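Local coordinates for carboxylase (Deinococcus radiodurans, PDB 5H80), which probably carries out the ATP-dependent carboxylation of biotin, as the biotin carboxylase domain of a single-chain bacterial enzyme, at residues 247-251 with 288-292; 250-254 with 280-284; 283-287 with 302-306; 138-142 with 293-297; 156-160 with 312-316. All blocks are in the same frame, centred on the assembly; numbering follows the deposited sequence.

Interaction 1 (247-251 with 288-292)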
# COMPACT_ATOMS: atom_id res chain seq x y z
N GLN A 247 -27.39 -9.72 -12.45
CA GLN A 247 -28.69 -9.15 -12.14
C GLN A 247 -28.63 -7.68 -12.04
O GLN A 247 -29.59 -7.02 -12.39
CB GLN A 247 -29.24 -9.72 -10.84
CG GLN A 247 -29.26 -11.25 -10.74
CD GLN A 247 -29.83 -11.73 -9.42
OE1 GLN A 247 -31.02 -11.95 -9.33
NE2 GLN A 247 -28.98 -11.87 -8.38
N SER A 248 -27.52 -7.17 -11.50
CA SER A 248 -27.22 -5.79 -11.23
C SER A 248 -25.85 -5.41 -11.70
O SER A 248 -25.01 -6.27 -11.89
CB SER A 248 -27.15 -5.59 -9.71
OG SER A 248 -28.43 -5.57 -9.16
N VAL A 249 -25.65 -4.10 -11.82
CA VAL A 249 -24.42 -3.56 -12.23
C VAL A 249 -24.10 -2.38 -11.25
O VAL A 249 -24.98 -1.66 -10.67
CB VAL A 249 -24.45 -3.13 -13.76
CG1 VAL A 249 -24.57 -4.35 -14.65
CG2 VAL A 249 -25.51 -2.04 -14.00
N THR A 250 -22.79 -2.17 -11.12
CA THR A 250 -22.24 -1.06 -10.40
C THR A 250 -20.93 -0.60 -11.01
O THR A 250 -20.51 -1.08 -12.11
CB THR A 250 -22.10 -1.43 -8.91
OG1 THR A 250 -21.94 -0.26 -8.12
CG2 THR A 250 -20.90 -2.36 -8.72
N HIS A 251 -20.27 0.36 -10.37
CA HIS A 251 -19.13 1.04 -10.87
C HIS A 251 -18.15 1.36 -9.73
O HIS A 251 -18.52 1.45 -8.56
CB HIS A 251 -19.45 2.25 -11.68
CG HIS A 251 -19.93 3.43 -10.85
ND1 HIS A 251 -19.10 4.31 -10.22
CD2 HIS A 251 -21.18 3.78 -10.47
CE1 HIS A 251 -19.83 5.23 -9.57
NE2 HIS A 251 -21.07 4.86 -9.64
N LEU A 288 -22.83 2.27 -17.27
CA LEU A 288 -23.86 1.52 -16.63
C LEU A 288 -25.02 1.01 -17.53
O LEU A 288 -25.38 -0.13 -17.38
CB LEU A 288 -24.40 2.26 -15.43
CG LEU A 288 -23.47 2.48 -14.17
CD1 LEU A 288 -24.17 3.37 -13.18
CD2 LEU A 288 -22.97 1.12 -13.55
N GLN A 289 -25.44 1.81 -18.51
CA GLN A 289 -26.45 1.46 -19.57
C GLN A 289 -25.94 0.33 -20.47
O GLN A 289 -26.61 -0.65 -20.55
CB GLN A 289 -26.73 2.65 -20.50
CG GLN A 289 -27.53 3.77 -19.87
CD GLN A 289 -27.83 4.84 -20.89
OE1 GLN A 289 -27.05 5.84 -21.09
NE2 GLN A 289 -28.87 4.56 -21.68
N LEU A 290 -24.70 0.41 -20.95
CA LEU A 290 -24.07 -0.63 -21.73
C LEU A 290 -24.03 -1.94 -20.95
O LEU A 290 -24.37 -3.01 -21.44
CB LEU A 290 -22.68 -0.19 -22.11
CG LEU A 290 -22.71 0.94 -23.08
CD1 LEU A 290 -21.34 1.55 -23.21
CD2 LEU A 290 -23.24 0.50 -24.44
N ALA A 291 -23.59 -1.86 -19.69
CA ALA A 291 -23.38 -3.08 -18.91
C ALA A 291 -24.72 -3.76 -18.55
O ALA A 291 -24.91 -4.99 -18.60
CB ALA A 291 -22.74 -2.66 -17.58
N GLN A 292 -25.65 -2.93 -18.13
CA GLN A 292 -27.01 -3.35 -17.71
C GLN A 292 -27.72 -4.02 -18.93
O GLN A 292 -28.28 -5.09 -18.74
CB GLN A 292 -27.87 -2.25 -17.14
CG GLN A 292 -29.32 -2.63 -16.85
CD GLN A 292 -29.46 -3.38 -15.53
OE1 GLN A 292 -28.50 -3.54 -14.77
NE2 GLN A 292 -30.67 -3.81 -15.23
O HOH W 1 -28.14 -6.31 -15.29
O HOH W 2 -30.87 -4.48 -12.43
O HOH W 3 -28.19 -2.52 -11.69

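Interaction 2 (250-254 with 280-284)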
# COMPACT_ATOMS: atom_id res chain seq x y z
N THR A 250 -22.79 -2.17 -11.12
CA THR A 250 -22.24 -1.06 -10.40
C THR A 250 -20.93 -0.60 -11.01
O THR A 250 -20.51 -1.08 -12.11
CB THR A 250 -22.10 -1.43 -8.91
OG1 THR A 250 -21.94 -0.26 -8.12
CG2 THR A 250 -20.90 -2.36 -8.72
N HIS A 251 -20.27 0.36 -10.37
CA HIS A 251 -19.13 1.04 -10.87
C HIS A 251 -18.15 1.36 -9.73
O HIS A 251 -18.52 1.45 -8.56
CB HIS A 251 -19.45 2.25 -11.68
CG HIS A 251 -19.93 3.43 -10.85
ND1 HIS A 251 -19.10 4.31 -10.22
CD2 HIS A 251 -21.18 3.78 -10.47
CE1 HIS A 251 -19.83 5.23 -9.57
NE2 HIS A 251 -21.07 4.86 -9.64
N LEU A 252 -16.91 1.47 -10.11
CA LEU A 252 -15.78 2.03 -9.27
C LEU A 252 -15.24 3.35 -9.88
O LEU A 252 -14.01 3.56 -9.94
CB LEU A 252 -14.68 1.01 -8.93
CG LEU A 252 -14.96 -0.10 -7.95
CD1 LEU A 252 -15.51 0.46 -6.62
CD2 LEU A 252 -15.87 -1.04 -8.61
N TRP A 253 -16.13 4.21 -10.43
CA TRP A 253 -15.78 5.49 -10.99
C TRP A 253 -14.83 5.34 -12.19
O TRP A 253 -14.83 4.30 -12.86
CB TRP A 253 -15.23 6.49 -9.88
CG TRP A 253 -16.32 6.70 -8.81
CD1 TRP A 253 -17.32 7.63 -8.81
CD2 TRP A 253 -16.39 6.04 -7.55
NE1 TRP A 253 -18.04 7.54 -7.65
CE2 TRP A 253 -17.51 6.56 -6.87
CE3 TRP A 253 -15.63 4.98 -6.96
CZ2 TRP A 253 -17.86 6.11 -5.56
CZ3 TRP A 253 -16.04 4.50 -5.66
CH2 TRP A 253 -17.06 5.11 -5.00
N GLU A 254 -13.94 6.29 -12.37
CA GLU A 254 -13.17 6.44 -13.56
C GLU A 254 -11.69 6.34 -13.41
O GLU A 254 -11.10 6.60 -12.33
CB GLU A 254 -13.53 7.71 -14.32
CG GLU A 254 -12.91 9.04 -13.97
CD GLU A 254 -13.25 9.59 -12.57
OE1 GLU A 254 -14.21 9.08 -11.98
OE2 GLU A 254 -12.53 10.52 -12.22
N ARG A 280 -18.27 13.41 -15.27
CA ARG A 280 -18.22 12.14 -14.54
C ARG A 280 -19.54 11.39 -14.52
O ARG A 280 -19.49 10.21 -14.85
CB ARG A 280 -17.62 12.34 -13.15
CG ARG A 280 -17.59 11.06 -12.32
CD ARG A 280 -16.87 11.06 -10.97
NE ARG A 280 -15.47 11.41 -11.05
CZ ARG A 280 -14.94 12.60 -10.80
NH1 ARG A 280 -15.70 13.64 -10.31
NH2 ARG A 280 -13.69 12.80 -10.99
N THR A 281 -20.66 12.02 -14.13
CA THR A 281 -21.86 11.32 -13.91
C THR A 281 -22.36 10.89 -15.30
O THR A 281 -22.94 9.83 -15.38
CB THR A 281 -23.01 11.98 -13.10
OG1 THR A 281 -24.16 12.26 -13.89
CG2 THR A 281 -22.62 12.82 -12.20
N ALA A 282 -22.11 11.72 -16.29
CA ALA A 282 -22.51 11.24 -17.66
C ALA A 282 -21.77 10.03 -18.22
O ALA A 282 -22.42 9.04 -18.76
CB ALA A 282 -22.48 12.36 -18.64
N LEU A 283 -20.47 10.05 -18.04
CA LEU A 283 -19.64 8.91 -18.41
C LEU A 283 -20.03 7.65 -17.71
O LEU A 283 -20.25 6.62 -18.30
CB LEU A 283 -18.19 9.20 -18.11
CG LEU A 283 -17.14 9.79 -18.99
CD1 LEU A 283 -17.30 9.79 -20.54
CD2 LEU A 283 -16.43 10.93 -18.41
N ILE A 284 -20.23 7.70 -16.39
CA ILE A 284 -20.62 6.52 -15.65
C ILE A 284 -22.00 6.00 -16.01
O ILE A 284 -22.17 4.80 -16.19
CB ILE A 284 -20.47 6.77 -14.16
CG1 ILE A 284 -18.97 7.16 -13.95
CG2 ILE A 284 -21.00 5.58 -13.41
CD1 ILE A 284 -18.77 7.54 -12.44

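Interaction 3 (283-287 with 302-306)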
# COMPACT_ATOMS: atom_id res chain seq x y z
N LEU A 283 -20.47 10.05 -18.04
CA LEU A 283 -19.64 8.91 -18.41
C LEU A 283 -20.03 7.65 -17.71
O LEU A 283 -20.25 6.62 -18.30
CB LEU A 283 -18.19 9.20 -18.11
CG LEU A 283 -17.14 9.79 -18.99
CD1 LEU A 283 -17.30 9.79 -20.54
CD2 LEU A 283 -16.43 10.93 -18.41
N ILE A 284 -20.23 7.70 -16.39
CA ILE A 284 -20.62 6.52 -15.65
C ILE A 284 -22.00 6.00 -16.01
O ILE A 284 -22.17 4.80 -16.19
CB ILE A 284 -20.47 6.77 -14.16
CG1 ILE A 284 -18.97 7.16 -13.95
CG2 ILE A 284 -21.00 5.58 -13.41
CD1 ILE A 284 -18.77 7.54 -12.44
N GLY A 285 -22.92 6.92 -16.29
CA GLY A 285 -24.28 6.57 -16.70
C GLY A 285 -24.24 5.78 -18.03
O GLY A 285 -24.95 4.77 -18.10
N ALA A 286 -23.51 6.30 -19.00
CA ALA A 286 -23.28 5.57 -20.28
C ALA A 286 -22.74 4.17 -20.09
O ALA A 286 -23.28 3.17 -20.60
CB ALA A 286 -22.35 6.34 -21.25
N ALA A 287 -21.66 4.04 -19.24
CA ALA A 287 -21.11 2.77 -18.96
C ALA A 287 -22.09 1.80 -18.27
O ALA A 287 -22.18 0.62 -18.59
CB ALA A 287 -19.81 3.04 -18.15
N PHE A 302 -15.39 0.42 -19.83
CA PHE A 302 -15.91 1.15 -20.94
C PHE A 302 -15.04 2.41 -21.11
O PHE A 302 -14.97 3.27 -20.18
CB PHE A 302 -17.35 1.46 -20.67
CG PHE A 302 -18.17 0.27 -20.58
CD1 PHE A 302 -18.71 -0.28 -21.77
CD2 PHE A 302 -18.28 -0.47 -19.39
CE1 PHE A 302 -19.45 -1.46 -21.74
CE2 PHE A 302 -18.98 -1.69 -19.37
CZ PHE A 302 -19.59 -2.15 -20.54
N GLU A 303 -14.42 2.49 -22.27
CA GLU A 303 -13.41 3.52 -22.68
C GLU A 303 -14.12 4.66 -23.50
O GLU A 303 -14.95 4.38 -24.36
CB GLU A 303 -12.21 3.02 -23.40
CG GLU A 303 -11.50 1.95 -22.64
CD GLU A 303 -10.25 1.45 -23.39
OE1 GLU A 303 -10.06 1.85 -24.56
OE2 GLU A 303 -9.48 0.70 -22.79
N PHE A 304 -13.76 5.88 -23.18
CA PHE A 304 -14.28 7.05 -23.90
C PHE A 304 -13.16 8.04 -24.22
O PHE A 304 -12.15 8.12 -23.52
CB PHE A 304 -15.32 7.79 -23.04
CG PHE A 304 -16.45 6.98 -22.61
CD1 PHE A 304 -17.68 6.94 -23.32
CD2 PHE A 304 -16.39 6.21 -21.41
CE1 PHE A 304 -18.73 6.26 -22.92
CE2 PHE A 304 -17.52 5.45 -20.97
CZ PHE A 304 -18.70 5.43 -21.76
N LEU A 305 -13.36 8.79 -25.31
CA LEU A 305 -12.65 10.02 -25.57
C LEU A 305 -13.58 11.18 -25.19
O LEU A 305 -14.80 11.19 -25.50
CB LEU A 305 -12.22 10.17 -27.05
CG LEU A 305 -11.25 9.09 -27.57
CD1 LEU A 305 -10.98 9.37 -29.04
CD2 LEU A 305 -10.04 9.06 -26.69
N VAL A 306 -13.01 12.15 -24.46
CA VAL A 306 -13.72 13.23 -23.93
C VAL A 306 -13.06 14.59 -24.28
O VAL A 306 -11.82 14.79 -24.10
CB VAL A 306 -13.80 13.06 -22.33
CG1 VAL A 306 -14.61 14.20 -21.69
CG2 VAL A 306 -14.37 11.71 -21.90

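Interaction 4 (138-142 with 293-297)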
# COMPACT_ATOMS: atom_id res chain seq x y z
N THR A 138 -21.51 -12.14 -24.72
CA THR A 138 -21.06 -10.77 -24.39
C THR A 138 -19.65 -10.55 -24.90
O THR A 138 -19.35 -9.44 -25.32
CB THR A 138 -21.12 -10.58 -22.86
OG1 THR A 138 -22.45 -10.66 -22.41
CG2 THR A 138 -20.56 -9.14 -22.46
N LEU A 139 -18.73 -11.55 -24.80
CA LEU A 139 -17.40 -11.49 -25.37
C LEU A 139 -17.48 -11.23 -26.92
O LEU A 139 -16.70 -10.46 -27.55
CB LEU A 139 -16.57 -12.77 -25.09
CG LEU A 139 -16.25 -13.17 -23.60
CD1 LEU A 139 -15.33 -14.36 -23.50
CD2 LEU A 139 -15.59 -12.00 -22.88
N ASP A 140 -18.43 -11.94 -27.52
CA ASP A 140 -18.60 -11.83 -29.01
C ASP A 140 -19.05 -10.44 -29.37
O ASP A 140 -18.53 -9.82 -30.31
CB ASP A 140 -19.61 -12.83 -29.56
CG ASP A 140 -18.99 -14.19 -29.89
OD1 ASP A 140 -17.77 -14.26 -30.24
OD2 ASP A 140 -19.74 -15.18 -29.76
N LEU A 141 -20.02 -9.96 -28.63
CA LEU A 141 -20.52 -8.61 -28.80
C LEU A 141 -19.46 -7.51 -28.58
O LEU A 141 -19.22 -6.71 -29.48
CB LEU A 141 -21.71 -8.42 -27.93
CG LEU A 141 -22.77 -7.34 -28.38
CD1 LEU A 141 -24.05 -7.38 -27.55
CD2 LEU A 141 -22.19 -5.92 -28.41
N PHE A 142 -18.80 -7.46 -27.41
CA PHE A 142 -17.88 -6.39 -27.17
C PHE A 142 -16.62 -6.50 -27.95
O PHE A 142 -15.89 -5.56 -28.00
CB PHE A 142 -17.66 -6.18 -25.64
CG PHE A 142 -18.90 -5.73 -24.86
CD1 PHE A 142 -19.85 -4.88 -25.40
CD2 PHE A 142 -19.00 -5.99 -23.51
CE1 PHE A 142 -20.95 -4.45 -24.66
CE2 PHE A 142 -20.09 -5.55 -22.77
CZ PHE A 142 -21.06 -4.78 -23.33
N GLU A 293 -27.54 -3.47 -20.11
CA GLU A 293 -28.21 -4.02 -21.32
C GLU A 293 -27.80 -5.45 -21.61
O GLU A 293 -28.67 -6.28 -22.02
CB GLU A 293 -28.02 -3.17 -22.57
CG GLU A 293 -29.11 -3.40 -23.63
CD GLU A 293 -30.53 -3.05 -23.15
OE1 GLU A 293 -30.70 -2.16 -22.24
OE2 GLU A 293 -31.49 -3.68 -23.66
N VAL A 294 -26.51 -5.79 -21.39
CA VAL A 294 -26.05 -7.23 -21.46
C VAL A 294 -26.08 -8.07 -20.18
O VAL A 294 -25.69 -9.25 -20.22
CB VAL A 294 -24.69 -7.35 -22.09
CG1 VAL A 294 -24.65 -6.56 -23.41
CG2 VAL A 294 -23.53 -6.81 -21.14
N LYS A 295 -26.65 -7.55 -19.08
CA LYS A 295 -26.68 -8.31 -17.82
C LYS A 295 -25.28 -8.72 -17.41
O LYS A 295 -24.97 -9.89 -17.12
CB LYS A 295 -27.61 -9.54 -17.98
CG LYS A 295 -28.99 -9.11 -18.48
CD LYS A 295 -29.70 -8.14 -17.55
CE LYS A 295 -29.88 -8.74 -16.17
NZ LYS A 295 -30.85 -7.92 -15.40
N TYR A 296 -24.39 -7.73 -17.38
CA TYR A 296 -22.97 -8.05 -17.26
C TYR A 296 -22.66 -8.77 -15.97
O TYR A 296 -23.25 -8.48 -15.00
CB TYR A 296 -22.10 -6.76 -17.41
CG TYR A 296 -20.69 -6.95 -17.76
CD1 TYR A 296 -20.26 -7.02 -19.11
CD2 TYR A 296 -19.75 -7.16 -16.80
CE1 TYR A 296 -18.90 -7.18 -19.46
CE2 TYR A 296 -18.40 -7.37 -17.10
CZ TYR A 296 -17.93 -7.44 -18.42
OH TYR A 296 -16.67 -7.63 -18.76
N ARG A 297 -21.74 -9.76 -16.09
CA ARG A 297 -21.18 -10.48 -14.96
C ARG A 297 -19.65 -10.42 -15.03
O ARG A 297 -19.04 -10.52 -16.09
CB ARG A 297 -21.72 -11.93 -14.84
CG ARG A 297 -21.37 -12.64 -13.45
CD ARG A 297 -21.89 -14.07 -13.38
NE ARG A 297 -23.33 -14.17 -13.52
CZ ARG A 297 -24.23 -14.46 -12.58
NH1 ARG A 297 -25.54 -14.51 -12.92
NH2 ARG A 297 -23.87 -14.66 -11.28
O HOH W 4 -22.93 -10.20 -19.98

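Interaction 5 (156-160 with 312-316)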
# COMPACT_ATOMS: atom_id res chain seq x y z
N GLY A 156 -28.47 5.49 -27.01
CA GLY A 156 -28.21 6.94 -26.92
C GLY A 156 -26.78 7.37 -26.56
O GLY A 156 -26.50 8.58 -26.38
N VAL A 157 -25.83 6.40 -26.54
CA VAL A 157 -24.46 6.63 -26.15
C VAL A 157 -23.71 7.06 -27.42
O VAL A 157 -23.66 6.28 -28.43
CB VAL A 157 -23.77 5.38 -25.50
CG1 VAL A 157 -22.32 5.66 -25.26
CG2 VAL A 157 -24.47 4.92 -24.22
N PRO A 158 -23.07 8.27 -27.42
CA PRO A 158 -22.38 8.73 -28.60
C PRO A 158 -21.20 7.93 -28.97
O PRO A 158 -20.50 7.43 -28.05
CB PRO A 158 -21.93 10.15 -28.28
CG PRO A 158 -22.59 10.51 -27.04
CD PRO A 158 -22.89 9.25 -26.32
N VAL A 159 -21.08 7.71 -30.28
CA VAL A 159 -19.91 7.13 -30.91
C VAL A 159 -19.27 8.04 -31.97
O VAL A 159 -19.94 8.92 -32.54
CB VAL A 159 -20.22 5.72 -31.50
CG1 VAL A 159 -20.89 4.79 -30.50
CG2 VAL A 159 -21.16 5.86 -32.70
N ILE A 160 -18.04 7.76 -32.27
CA ILE A 160 -17.25 8.52 -33.17
C ILE A 160 -17.87 8.43 -34.57
O ILE A 160 -18.31 7.34 -34.97
CB ILE A 160 -15.79 8.11 -33.23
CG1 ILE A 160 -15.10 8.40 -31.87
CG2 ILE A 160 -15.06 8.93 -34.28
CD1 ILE A 160 -13.64 8.05 -31.81
N PHE A 312 -18.47 13.46 -25.05
CA PHE A 312 -17.76 12.10 -24.98
C PHE A 312 -18.18 11.15 -26.13
O PHE A 312 -19.33 11.29 -26.67
CB PHE A 312 -17.81 11.47 -23.56
CG PHE A 312 -19.16 11.18 -23.06
CD1 PHE A 312 -19.86 10.01 -23.38
CD2 PHE A 312 -19.91 12.16 -22.37
CE1 PHE A 312 -21.14 9.75 -22.91
CE2 PHE A 312 -21.18 11.91 -21.92
CZ PHE A 312 -21.84 10.70 -22.19
N TYR A 313 -17.31 10.22 -26.44
CA TYR A 313 -17.52 9.21 -27.52
C TYR A 313 -17.06 7.87 -26.93
O TYR A 313 -15.88 7.81 -26.51
CB TYR A 313 -16.66 9.54 -28.69
CG TYR A 313 -17.01 10.88 -29.25
CD1 TYR A 313 -18.09 11.00 -30.07
CD2 TYR A 313 -16.30 12.02 -28.91
CE1 TYR A 313 -18.45 12.24 -30.64
CE2 TYR A 313 -16.69 13.29 -29.40
CZ TYR A 313 -17.79 13.36 -30.25
OH TYR A 313 -18.24 14.54 -30.79
N PHE A 314 -17.98 6.91 -26.94
CA PHE A 314 -17.65 5.48 -26.63
C PHE A 314 -16.71 4.92 -27.67
O PHE A 314 -17.02 4.95 -28.89
CB PHE A 314 -18.95 4.71 -26.48
CG PHE A 314 -18.73 3.22 -26.38
CD1 PHE A 314 -18.06 2.70 -25.30
CD2 PHE A 314 -19.18 2.36 -27.38
CE1 PHE A 314 -17.82 1.34 -25.19
CE2 PHE A 314 -19.01 0.98 -27.22
CZ PHE A 314 -18.29 0.48 -26.15
N ILE A 315 -15.56 4.39 -27.27
CA ILE A 315 -14.55 3.84 -28.15
C ILE A 315 -14.35 2.35 -27.98
O ILE A 315 -13.99 1.76 -28.96
CB ILE A 315 -13.18 4.55 -28.20
CG1 ILE A 315 -12.35 4.55 -26.89
CG2 ILE A 315 -13.34 5.98 -28.73
CD1 ILE A 315 -10.87 4.98 -27.04
N GLU A 316 -14.50 1.80 -26.76
CA GLU A 316 -14.14 0.36 -26.57
C GLU A 316 -14.75 -0.12 -25.30
O GLU A 316 -14.65 0.61 -24.27
CB GLU A 316 -12.59 0.14 -26.48
CG GLU A 316 -12.07 -1.28 -26.66
CD GLU A 316 -11.44 -1.58 -28.01
OE1 GLU A 316 -11.41 -0.66 -28.89
OE2 GLU A 316 -10.92 -2.74 -28.13
O HOH W 5 -16.72 5.05 -31.34

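Interaction 1 (247-251 with 288-292)
V249, at the start of outer strand 249-256, packs against L288, A291 and Q292 of helix 277-293; strand and helix belong to the ATP-binding domain, whose sequence family has the ATP-grasp fold. The two axes pass 8.5 Å apart and run roughly antiparallel, at 149°. V249 straddles the helix surface with its two methyls. CG1 rests on A291 CB at 3.8 Å, while CG2 meets L288 CD2 and approaches Q292 OE1 to 3.4 Å. An alanine in place of V249 would lack both methyls and would probably leave a gap over A291 and L288. L288 brings CD2 to 3.6 Å from T250 O. The polar half of the contact runs through water. Q292 holds CG anti to its N and bends at the next torsion (chi2 80°), which swings the amide back over V249. One water accepts from V249 N (3.0 Å) and donates to Q292 OE1; another accepts from Q292 NE2 (2.9 Å) and donates to Q247 O (2.8 Å). Beneath, A291 also touches V242 of strand 236-245, which pairs with this strand through T250 and A243, and T250 turns its side chain to L349 of helix 349-352.

Interaction 2 (250-254 with 280-284)
Strand 250-254, carrying W253 and E254, crosses helix 280-284, carrying R280 and I284, at 131°, the axes 8.8 Å apart and the CA atoms of W253 and I284 6.8 Å apart. The strand is irregular at L252 and W253, W253 having a positive phi, and H251 and E254, three residues apart, both point toward the helix. I284 lays CG2 over one face of the H251 imidazole, 3.6 Å from the ring centroid, a CH-pi contact. Its CD1 continues to W253, 3.9 Å from W253 CD1. The imidazole is fixed in rotation at both nitrogens: ND1 accepts from W253 N (3.0 Å), which lies in the ring plane, and NE2 is bonded to P358 O. R280 closes the other end. Its chain is extended until chi3 (-59°), where it bends to bring the guanidinium side-on to the E254 carboxylate. R280 NE reaches E254 OE1 at 2.8 Å and R280 NH2 reaches E254 OE2 at 2.8 Å, both nearly straight. The oxygens lie in the guanidinium plane, yet the nitrogens approach from above the carboxylate plane, the two planes being 45° apart. A methionine in place of R280 could form neither bond and would probably leave the buried E254 OE1 without its charged mate. E254 OE2 has a second partner in A272 N. The acid thus meets a full positive charge and a backbone N-H inside the protein, which would be expected to favour its ionised form.

Interaction 3 (283-287 with 302-306)
L283 packs on F304 and V306 where helix 277-293 lies on the four-stranded antiparallel sheet, an alpha/beta layer in which strand 299-306 presents F302, F304 and V306 beneath the helix. The short axes are 9.3 Å apart and 137° from parallel. L283 slides past F304 in the opposite direction and sets CD1 over one face of its ring, 3.9 Å from the centroid, a CH-pi contact displaced toward the CG side of the ring. The same methyl meets V306 CG2 tip to tip at 3.8 Å, so L283 bridges two residues of the strand. One turn on, A286 puts CB 3.8 Å from F304 CZ. F304 reaches this far because its CG stands anti to the carbonyl carbon (chi1 -57°), directing the ring toward the helix, with A286 CB obliquely beyond its CZ end. A286 also touches V157. A287 comes next, its N near the plane of the F304 ring, at the edge. Small side chains at 286 and 287 let the two phenylalanines come up close under the helix. A287 CB lies 3.9 Å from F302 CB, and A287 O stands over one face of the F302 ring, toward its rim, 4.0 Å from F302 CE2.

Interaction 4 (138-142 with 293-297)
V294 supplies the middle of the apolar contact between helix 136-142 and the loop that follows helix 277-293. Its CG2 meets F142 CZ at 3.9 Å and T138 CG2 at 4.0 Å, while CG1 faces L141 CD1 more loosely at 4.3 Å. V294 and F142 come from opposite directions, CG2 meeting the ring obliquely near CZ. The aromatic pair is of another kind: F142 and Y296 meet edge to edge, F142 CE2 lying 3.9 Å from Y296 CE1 with neither ring over the other's face. Y296 has CG anti to its N (chi1 -161°), which brings the ring over to the helix, where T138 CG2 touches it obliquely at 3.9 Å from CE1. The phenol oxygen is bonded to L299 O. Polar linkage is by one water, donating to T138 OG1 (2.5 Å) and to V294 O (2.9 Å). Helix 277-293 ends in a Schellman motif: K295, with positive phi, gives its N to Q292 O, and Y296 N goes back to A291 O. T138 OG1 is also bonded to D135 OD1. With the water donating to this hydroxyl, its own proton is probably left for D135, just before the helix, while the water also serves V294 O.

Interaction 5 (156-160 with 312-316)
P158 and F314 make the direct hydrogen bond between the two backbones: F314 N donates to P158 O at 2.8 Å with an N-H...O angle of 162°, tilted somewhat out of the carbonyl plane. The same oxygen takes a CA-H...O contact from Y313 CA at 3.5 Å. A water extends the polar link, accepting from I160 N (3.2 Å) and donating to F314 O (2.5 Å). The loop 156-160, which leaves helix 145-154 through a Schellman motif at G156, thereby lies against the outer strand 312-318 of the antiparallel sheet. That strand carries a classic beta bulge, in which I315 and E316 both face E303 of strand 299-306. The remaining contacts are apolar. V157 CG1 meets F314 CB at 3.7 Å; F314 has its CG anti to N (chi1 171°), which carries the ring on past V157 toward A152 of helix 145-154. E316 N lies over one face of this ring. P158 stands over the strand's start, its CD 3.9 Å from F312 CE1. I160 crosses Y313 at about a right angle, CG1 lying 3.7 Å from Y313 CB. The extended end of I160 places CD1 3.7 Å from I315 CG2. Y313 also turns the edge of its ring to the V159 carbonyl carbon, and both Y313 and I160 touch I232.

In the fold
Helix 277-293 unites the first three contacts. Interactions 1 and 2, with centres 11 Å apart, share H251 on strand 249-256, while interaction 3 uses the next part of the helix surface to reach strand 299-306, its centre 7 Å from that of interaction 2. Interaction 5 is equally close to interaction 3: L283 CD1 lies 3.4 Å from F312 CG, and L305 O faces Y313 N at 2.9 Å in neighbouring strands. Interaction 4 takes up the helix end, and A291 O, 3.0 Å from Y296 N, ties it to interaction 1. Beside interaction 3, about 4 Å from the side chain of V306, sits a 1,2-ethanediol, probably from the crystallisation liquor.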